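Local coordinates for protein UDP-L-Rhamnose Synthase (Acanthamoeba polyphaga mimivirus, PDB 7JID) that makes UDP-L-rhamnose in a giant virus, binding NADP and the UDP-sugar in neighbouring pockets, and belongs to the RmlD-like, Rossmann-fold oxidoreductases, at residues V80-V83 / K84-Y88; L262-D265 / K266-L270. All blocks are in the same frame, centred on the assembly; numbering follows the deposited sequence.

Contact 1 of 2, residues V80-V83 / K84-Y88; sequences VENV and KDNLY. With NAP (NADP nicotinamide-adenine-dinucleotide phosphate), chain D.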
ATOM      1  N   VAL A  80       5.701   1.686   7.955  1.00  9.29           N
ATOM      2  CA  VAL A  80       4.642   2.733   8.028  1.00  9.02           C
ATOM      3  C   VAL A  80       5.084   3.980   7.245  1.00 10.03           C
ATOM      4  O   VAL A  80       4.253   4.566   6.520  1.00  9.04           O
ATOM      5  CB  VAL A  80       4.227   3.040   9.480  1.00  9.89           C
ATOM      6  CG1 VAL A  80       5.383   3.593  10.308  1.00 10.73           C
ATOM      7  CG2 VAL A  80       2.986   3.934   9.506  1.00  9.72           C
ATOM      8  N   GLU A  81       6.338   4.420   7.353  1.00 10.31           N
ATOM      9  CA  GLU A  81       6.813   5.606   6.589  1.00 10.52           C
ATOM     10  C   GLU A  81       6.807   5.289   5.095  1.00  9.13           C
ATOM     11  O   GLU A  81       6.403   6.121   4.315  1.00  9.49           O
ATOM     12  CB  GLU A  81       8.220   6.003   6.995  1.00 12.06           C
ATOM     13  CG  GLU A  81       8.327   6.358   8.455  1.00 13.21           C
ATOM     14  CD  GLU A  81       9.718   6.830   8.826  1.00 15.50           C
ATOM     15  OE1 GLU A  81      10.513   7.143   7.916  1.00 17.10           O
ATOM     16  OE2 GLU A  81       9.967   6.960  10.040  1.00 18.58           O
ATOM     17  N   ASN A  82       7.216   4.079   4.735  1.00  9.04           N
ATOM     18  CA  ASN A  82       7.253   3.610   3.339  1.00  8.19           C
ATOM     19  C   ASN A  82       5.834   3.744   2.769  1.00  8.29           C
ATOM     20  O   ASN A  82       5.659   4.424   1.753  1.00  9.46           O
ATOM     21  CB  ASN A  82       7.791   2.182   3.302  1.00  8.44           C
ATOM     22  CG  ASN A  82       8.083   1.684   1.900  1.00  9.15           C
ATOM     23  OD1 ASN A  82       7.897   2.411   0.925  1.00  9.44           O
ATOM     24  ND2 ASN A  82       8.608   0.461   1.788  1.00  9.08           N
ATOM     25  N   VAL A  83       4.837   3.089   3.372  1.00  7.82           N
ATOM     26  CA  VAL A  83       3.495   3.109   2.726  1.00  7.81           C
ATOM     27  C   VAL A  83       2.952   4.539   2.785  1.00  8.60           C
ATOM     28  O   VAL A  83       2.316   4.974   1.828  1.00  8.68           O
ATOM     29  CB  VAL A  83       2.563   2.087   3.394  1.00  7.52           C
ATOM     30  CG1 VAL A  83       1.205   2.111   2.717  1.00  8.35           C
ATOM     31  CG2 VAL A  83       3.179   0.704   3.271  1.00  7.92           C
ATOM     32  N   LYS A  84       3.177   5.257   3.889  1.00  8.65           N
ATOM     33  CA  LYS A  84       2.623   6.619   4.069  1.00  8.89           C
ATOM     34  C   LYS A  84       3.110   7.503   2.903  1.00  8.98           C
ATOM     35  O   LYS A  84       2.282   8.244   2.275  1.00  9.49           O
ATOM     36  CB  LYS A  84       3.109   7.223   5.389  1.00  9.37           C
ATOM     37  CG  LYS A  84       2.611   8.642   5.642  1.00 10.25           C
ATOM     38  CD  LYS A  84       3.374   9.406   6.712  1.00 12.25           C
ATOM     39  CE  LYS A  84       3.433   8.694   8.029  1.00 14.43           C
ATOM     40  NZ  LYS A  84       4.473   9.382   8.841  1.00 16.49           N
ATOM     41  N   ASP A  85       4.419   7.561   2.673  1.00  8.24           N
ATOM     42  CA  ASP A  85       5.005   8.575   1.783  1.00  8.55           C
ATOM     43  C   ASP A  85       5.027   8.076   0.350  1.00  8.10           C
ATOM     44  O   ASP A  85       5.033   8.919  -0.548  1.00  8.76           O
ATOM     45  CB  ASP A  85       6.377   9.013   2.303  1.00  9.80           C
ATOM     46  CG  ASP A  85       6.341   9.689   3.667  1.00 10.01           C
ATOM     47  OD1 ASP A  85       5.287  10.261   4.045  1.00 10.24           O
ATOM     48  OD2 ASP A  85       7.405   9.659   4.364  1.00 10.63           O
ATOM     49  N   ASN A  86       5.187   6.758   0.143  1.00  6.93           N
ATOM     50  CA  ASN A  86       5.489   6.195  -1.186  1.00  7.67           C
ATOM     51  C   ASN A  86       4.225   5.601  -1.822  1.00  7.34           C
ATOM     52  O   ASN A  86       4.332   5.247  -3.010  1.00  9.28           O
ATOM     53  CB  ASN A  86       6.576   5.119  -1.103  1.00  7.50           C
ATOM     54  CG  ASN A  86       7.904   5.717  -0.726  1.00  8.10           C
ATOM     55  OD1 ASN A  86       8.219   6.827  -1.140  1.00  8.47           O
ATOM     56  ND2 ASN A  86       8.755   4.915  -0.064  1.00  8.38           N
ATOM     57  N   LEU A  87       3.113   5.491  -1.073  1.00  7.07           N
ATOM     58  CA  LEU A  87       1.841   5.013  -1.662  1.00  7.44           C
ATOM     59  C   LEU A  87       0.694   5.889  -1.177  1.00  7.81           C
ATOM     60  O   LEU A  87      -0.047   6.453  -2.031  1.00  7.94           O
ATOM     61  CB  LEU A  87       1.646   3.541  -1.299  1.00  6.91           C
ATOM     62  CG  LEU A  87       0.483   2.840  -1.991  1.00  7.19           C
ATOM     63  CD1 LEU A  87       0.795   1.360  -2.107  1.00  7.56           C
ATOM     64  CD2 LEU A  87      -0.818   3.069  -1.235  1.00  7.52           C
ATOM     65  N   TYR A  88       0.405   5.891   0.128  1.00  7.79           N
ATOM     66  CA  TYR A  88      -0.808   6.571   0.621  1.00  8.84           C
ATOM     67  C   TYR A  88      -0.858   8.045   0.214  1.00  8.17           C
ATOM     68  O   TYR A  88      -1.934   8.487  -0.327  1.00  9.21           O
ATOM     69  CB  TYR A  88      -0.999   6.374   2.124  1.00  8.63           C
ATOM     70  CG  TYR A  88      -2.317   6.920   2.620  1.00  8.76           C
ATOM     71  CD1 TYR A  88      -3.515   6.298   2.283  1.00  8.91           C
ATOM     72  CD2 TYR A  88      -2.384   8.116   3.291  1.00  8.78           C
ATOM     73  CE1 TYR A  88      -4.736   6.810   2.683  1.00  9.09           C
ATOM     74  CE2 TYR A  88      -3.607   8.642   3.706  1.00  8.82           C
ATOM     75  CZ  TYR A  88      -4.793   8.004   3.370  1.00  9.89           C
ATOM     76  OH  TYR A  88      -5.993   8.559   3.711  1.00 10.27           O
TER
HETATM   77  PA  NAP D 302      13.942  14.192  -1.471  1.00 15.50           P
HETATM   78  O1A NAP D 302      15.021  15.238  -1.637  1.00 16.57           O
HETATM   79  O2A NAP D 302      13.956  13.329  -0.247  1.00 18.01           O
HETATM   80  O5B NAP D 302      12.606  15.033  -1.585  1.00 14.51           O
HETATM   81  C5B NAP D 302      11.363  14.478  -1.153  1.00 14.48           C
HETATM   82  C4B NAP D 302      10.399  15.500  -0.569  1.00 14.67           C
HETATM   83  O4B NAP D 302       9.126  14.924  -0.315  1.00 15.00           O
HETATM   84  C3B NAP D 302      10.968  16.018   0.746  1.00 15.63           C
HETATM   85  O3B NAP D 302      10.884  17.455   0.603  1.00 15.53           O
HETATM   86  C2B NAP D 302       9.980  15.471   1.769  1.00 14.92           C
HETATM   87  O2B NAP D 302       9.752  16.447   2.740  1.00 17.56           O
HETATM   88  C1B NAP D 302       8.686  15.289   0.978  1.00 13.56           C
HETATM   89  N9A NAP D 302       7.692  14.360   1.480  1.00 12.99           N
HETATM   90  C8A NAP D 302       7.850  13.066   1.720  1.00 10.96           C
HETATM   91  N7A NAP D 302       6.704  12.519   2.130  1.00 10.32           N
HETATM   92  C5A NAP D 302       5.791  13.499   2.164  1.00 10.79           C
HETATM   93  C6A NAP D 302       4.432  13.562   2.541  1.00 10.93           C
HETATM   94  N6A NAP D 302       3.833  12.468   2.953  1.00  9.79           N
HETATM   95  N1A NAP D 302       3.825  14.796   2.461  1.00  9.96           N
HETATM   96  C2A NAP D 302       4.501  15.863   2.014  1.00 11.74           C
HETATM   97  N3A NAP D 302       5.793  15.901   1.650  1.00 11.74           N
HETATM   98  C4A NAP D 302       6.443  14.707   1.709  1.00 10.91           C
HETATM   99  O3  NAP D 302      13.804  13.144  -2.686  1.00 16.90           O
HETATM  100  PN  NAP D 302      13.872  13.468  -4.276  1.00 15.32           P
HETATM  101  O1N NAP D 302      15.021  12.564  -4.688  1.00 17.55           O
HETATM  102  O2N NAP D 302      13.704  14.877  -4.663  1.00 16.32           O
HETATM  103  O5D NAP D 302      12.611  12.641  -4.759  1.00 20.82           O
HETATM  104  C5D NAP D 302      11.275  13.053  -5.011  1.00 25.98           C
HETATM  105  C4D NAP D 302      10.379  11.779  -5.003  1.00 22.82           C
HETATM  106  O4D NAP D 302       9.773  11.680  -6.253  1.00 29.74           O
HETATM  107  C3D NAP D 302      11.261  10.558  -4.852  1.00 24.84           C
HETATM  108  O3D NAP D 302      10.490   9.325  -4.596  1.00 32.04           O
HETATM  109  C2D NAP D 302      11.922  10.759  -6.236  1.00 24.44           C
HETATM  110  O2D NAP D 302      12.655   9.675  -6.826  1.00 22.24           O
HETATM  111  C1D NAP D 302      10.759  11.113  -7.124  1.00 23.23           C
HETATM  112  P2B NAP D 302      10.039  16.161   4.275  1.00 20.22           P
HETATM  113  O1X NAP D 302      11.483  16.253   4.519  1.00 23.70           O
HETATM  114  O2X NAP D 302       9.314  17.406   4.818  1.00 22.85           O
HETATM  115  O3X NAP D 302       9.448  14.839   4.778  1.00 18.78           O
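N82 and N86, one turn apart on the helix 79-99, meet amide to amide: ND2 of N86 donates to OD1 of N82 at 2.8 Å with an almost straight N-H...O angle of 177°. The two amide planes stand 82° apart. OD1 lies in the plane of the N86 amide, whereas the donor sits tilted from the carbonyl plane of N82. The N82 side chain can reach because its CG is anti to the backbone N (chi1 -171°), while that of N86 has its CG anti to the carbonyl carbon. OD1 of N86 accepts from the backbone N of R61, ND2 of N82 makes a weak hydrogen bond to S138 O, and both side chains pack on helix 138-150. Just past this pair the backbone hydrogen bonding shifts. N86 N still bonds to N82 O at 2.9 Å, but V83 O accepts twice, from Y88 N at 2.7 Å and from L87 N at 3.1 Å, the latter more bent; the bond from Y88 N to V83 O, five residues back, marks the wider pi-type turn at 84-88. D85 faces the cofactor: its OD1 takes a hydrogen bond from N6A of the NADP adenine at 2.9 Å, and CG lies 3.2 Å from N7A. R61 forms a salt bridge with OD2 of D85, and also bonds to NADP. V83 and Y88 pack against F145 of the second subunit, the Y88 and F145 rings meeting obliquely. A carboxylate that accepts the adenine N-H through one oxygen and pairs with R61 through the other implies recognition of the base by an acceptor whose negative charge is probably balanced by that arginine.

Contact 2 of 2, residues L262-D265 / K266-L270; sequences LNTD and KLQSL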
ATOM      1  N   LEU A 262      13.845   0.350 -19.695  1.00  8.51           N
ATOM      2  CA  LEU A 262      12.470   0.807 -19.996  1.00  9.50           C
ATOM      3  C   LEU A 262      12.351   1.094 -21.484  1.00 10.12           C
ATOM      4  O   LEU A 262      13.223   1.748 -22.060  1.00  9.24           O
ATOM      5  CB  LEU A 262      12.112   2.059 -19.190  1.00  9.78           C
ATOM      6  CG  LEU A 262      12.221   1.954 -17.673  1.00  9.26           C
ATOM      7  CD1 LEU A 262      11.951   3.359 -17.092  1.00  9.32           C
ATOM      8  CD2 LEU A 262      11.337   0.865 -17.107  1.00  9.42           C
ATOM      9  N   ASN A 263      11.274   0.574 -22.074  1.00 10.07           N
ATOM     10  CA  ASN A 263      10.888   0.961 -23.444  1.00 10.44           C
ATOM     11  C   ASN A 263      10.368   2.399 -23.415  1.00 10.29           C
ATOM     12  O   ASN A 263       9.382   2.629 -22.682  1.00 10.19           O
ATOM     13  CB  ASN A 263       9.862  -0.021 -23.977  1.00 11.82           C
ATOM     14  CG  ASN A 263       9.473   0.245 -25.406  1.00 13.29           C
ATOM     15  OD1 ASN A 263       9.293   1.378 -25.808  1.00 12.51           O
ATOM     16  ND2 ASN A 263       9.158  -0.819 -26.139  1.00 16.51           N
ATOM     17  N   THR A 264      11.032   3.299 -24.126  1.00  9.95           N
ATOM     18  CA  THR A 264      10.601   4.715 -24.109  1.00 10.06           C
ATOM     19  C   THR A 264       9.956   5.119 -25.433  1.00 10.44           C
ATOM     20  O   THR A 264       9.942   6.285 -25.688  1.00 10.23           O
ATOM     21  CB  THR A 264      11.750   5.624 -23.714  1.00 10.62           C
ATOM     22  OG1 THR A 264      12.828   5.449 -24.623  1.00 10.47           O
ATOM     23  CG2 THR A 264      12.173   5.403 -22.282  1.00 11.12           C
ATOM     24  N   ASP A 265       9.439   4.194 -26.218  1.00 10.88           N
ATOM     25  CA  ASP A 265       8.773   4.559 -27.491  1.00 11.35           C
ATOM     26  C   ASP A 265       7.637   5.541 -27.232  1.00 11.33           C
ATOM     27  O   ASP A 265       7.419   6.462 -28.052  1.00 11.88           O
ATOM     28  CB  ASP A 265       8.335   3.306 -28.234  1.00 12.78           C
ATOM     29  CG  ASP A 265       9.478   2.431 -28.735  1.00 14.56           C
ATOM     30  OD1 ASP A 265      10.654   2.870 -28.670  1.00 15.82           O
ATOM     31  OD2 ASP A 265       9.173   1.339 -29.211  1.00 18.32           O
ATOM     32  N   LYS A 266       6.903   5.353 -26.148  1.00  9.84           N
ATOM     33  CA  LYS A 266       5.740   6.224 -25.898  1.00 11.00           C
ATOM     34  C   LYS A 266       6.216   7.670 -25.733  1.00 11.54           C
ATOM     35  O   LYS A 266       5.634   8.553 -26.358  1.00 14.45           O
ATOM     36  CB  LYS A 266       4.932   5.754 -24.692  1.00 10.35           C
ATOM     37  CG  LYS A 266       3.634   6.532 -24.503  1.00 10.81           C
ATOM     38  CD  LYS A 266       2.907   6.087 -23.276  1.00 11.41           C
ATOM     39  CE  LYS A 266       1.578   6.788 -23.097  1.00 11.46           C
ATOM     40  NZ  LYS A 266       0.841   6.329 -21.903  1.00 12.08           N
ATOM     41  N   LEU A 267       7.214   7.928 -24.880  1.00 11.97           N
ATOM     42  CA  LEU A 267       7.740   9.289 -24.664  1.00 13.45           C
ATOM     43  C   LEU A 267       8.335   9.776 -25.992  1.00 12.83           C
ATOM     44  O   LEU A 267       8.186  10.966 -26.290  1.00 12.32           O
ATOM     45  CB  LEU A 267       8.809   9.285 -23.575  1.00 14.68           C
ATOM     46  CG  LEU A 267       9.325  10.675 -23.200  1.00 17.43           C
ATOM     47  CD1 LEU A 267       8.218  11.545 -22.623  1.00 19.58           C
ATOM     48  CD2 LEU A 267      10.496  10.544 -22.265  1.00 19.38           C
ATOM     49  N   GLN A 268       9.089   8.920 -26.697  1.00 11.81           N
ATOM     50  CA  GLN A 268       9.788   9.343 -27.949  1.00 12.05           C
ATOM     51  C   GLN A 268       8.776   9.789 -29.012  1.00 15.18           C
ATOM     52  O   GLN A 268       9.183  10.620 -29.849  1.00 15.85           O
ATOM     53  CB  GLN A 268      10.712   8.235 -28.434  1.00 12.72           C
ATOM     54  CG  GLN A 268      11.942   8.078 -27.546  1.00 12.76           C
ATOM     55  CD  GLN A 268      12.851   6.986 -28.063  1.00 13.74           C
ATOM     56  OE1 GLN A 268      13.028   5.909 -27.464  1.00 14.89           O
ATOM     57  NE2 GLN A 268      13.440   7.271 -29.213  1.00 12.95           N
ATOM     58  N   SER A 269       7.549   9.254 -28.988  1.00 15.43           N
ATOM     59  CA  SER A 269       6.462   9.614 -29.940  1.00 18.13           C
ATOM     60  C   SER A 269       6.095  11.081 -29.748  1.00 19.35           C
ATOM     61  O   SER A 269       5.647  11.701 -30.728  1.00 24.28           O
ATOM     62  CB  SER A 269       5.262   8.740 -29.814  1.00 18.52           C
ATOM     63  OG  SER A 269       4.559   8.968 -28.578  1.00 24.06           O
ATOM     64  N   LEU A 270       6.300  11.624 -28.549  1.00 15.84           N
ATOM     65  CA  LEU A 270       5.915  13.023 -28.223  1.00 14.21           C
ATOM     66  C   LEU A 270       7.142  13.923 -28.189  1.00 16.13           C
ATOM     67  O   LEU A 270       7.004  15.134 -28.459  1.00 15.45           O
ATOM     68  CB  LEU A 270       5.167  13.034 -26.882  1.00 14.69           C
ATOM     69  CG  LEU A 270       3.867  12.254 -26.822  1.00 15.24           C
ATOM     70  CD1 LEU A 270       3.190  12.472 -25.453  1.00 15.69           C
ATOM     71  CD2 LEU A 270       2.919  12.621 -27.968  1.00 16.94           C
TER
HETATM   72  O   HOH W   1       6.992   3.032 -24.403  1.00 11.50           O
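T264 meets Q268 one turn into helix 265-270, and the chain approaches that contact through N263. OD1 of N263 takes the N-H of D265 at 2.8 Å, with an N-H...O angle of 165°, which closes an Asx turn just ahead of the helix. N263 O accepts from ND2 of N215 and lies 3.0 Å from a water that accepts from K266 N at 2.9 Å. This water can donate to N263 O, though other acceptors compete for its protons; it thus probably bridges the loop and the first turn. T264 follows at the N-cap position, yet its side chain makes no capping bond to a backbone N-H. Its hydroxyl reaches along the helix instead, donating from OG1 to OE1 of Q268 at 2.9 Å, while T264 O receives Q268 N at 2.9 Å. Q268 is thus joined to one residue by backbone and side chain together. Its first torsion (chi1 -72°) sets CG of Q268 3.3 Å from T264 O, and the extended chain beyond it brings OE1 to the threonine hydroxyl. D265 continues the helical pattern through D265 O, which accepts from S269 N at 2.9 Å. Its carboxylate plane is turned 69° from the Q268 amide, with OD1 of D265 4.0 Å from OE1 of Q268. Away from this polar edge, L267 packs on M198 and M205 of helix 195-207, and the extended K266 chain delivers NZ to T213 O and to a cation-pi contact with F214 on strand 212-215.

Contact 1 comes first along the chain, inside helix 79-99, which follows strand 54-57 and precedes strand 103-109 of the six-stranded parallel sheet; contact 2 opens much later, where a loop enters helix 265-270. Their centres are 29 Å apart on opposite sides of the chain's centre, and their nearest atoms stay about 16 Å apart without touching. Both are nonetheless tied to the same Rossmann-type sheet: helix 79-99 links two of its inner strands, while several side chains of 262-270 meet strand 212-215, one of the two edge strands within the chain. Contact 1 thus belongs to the cofactor side and the subunit interface, whereas contact 2, which the second subunit does not touch, lies at the start of helix 265-270.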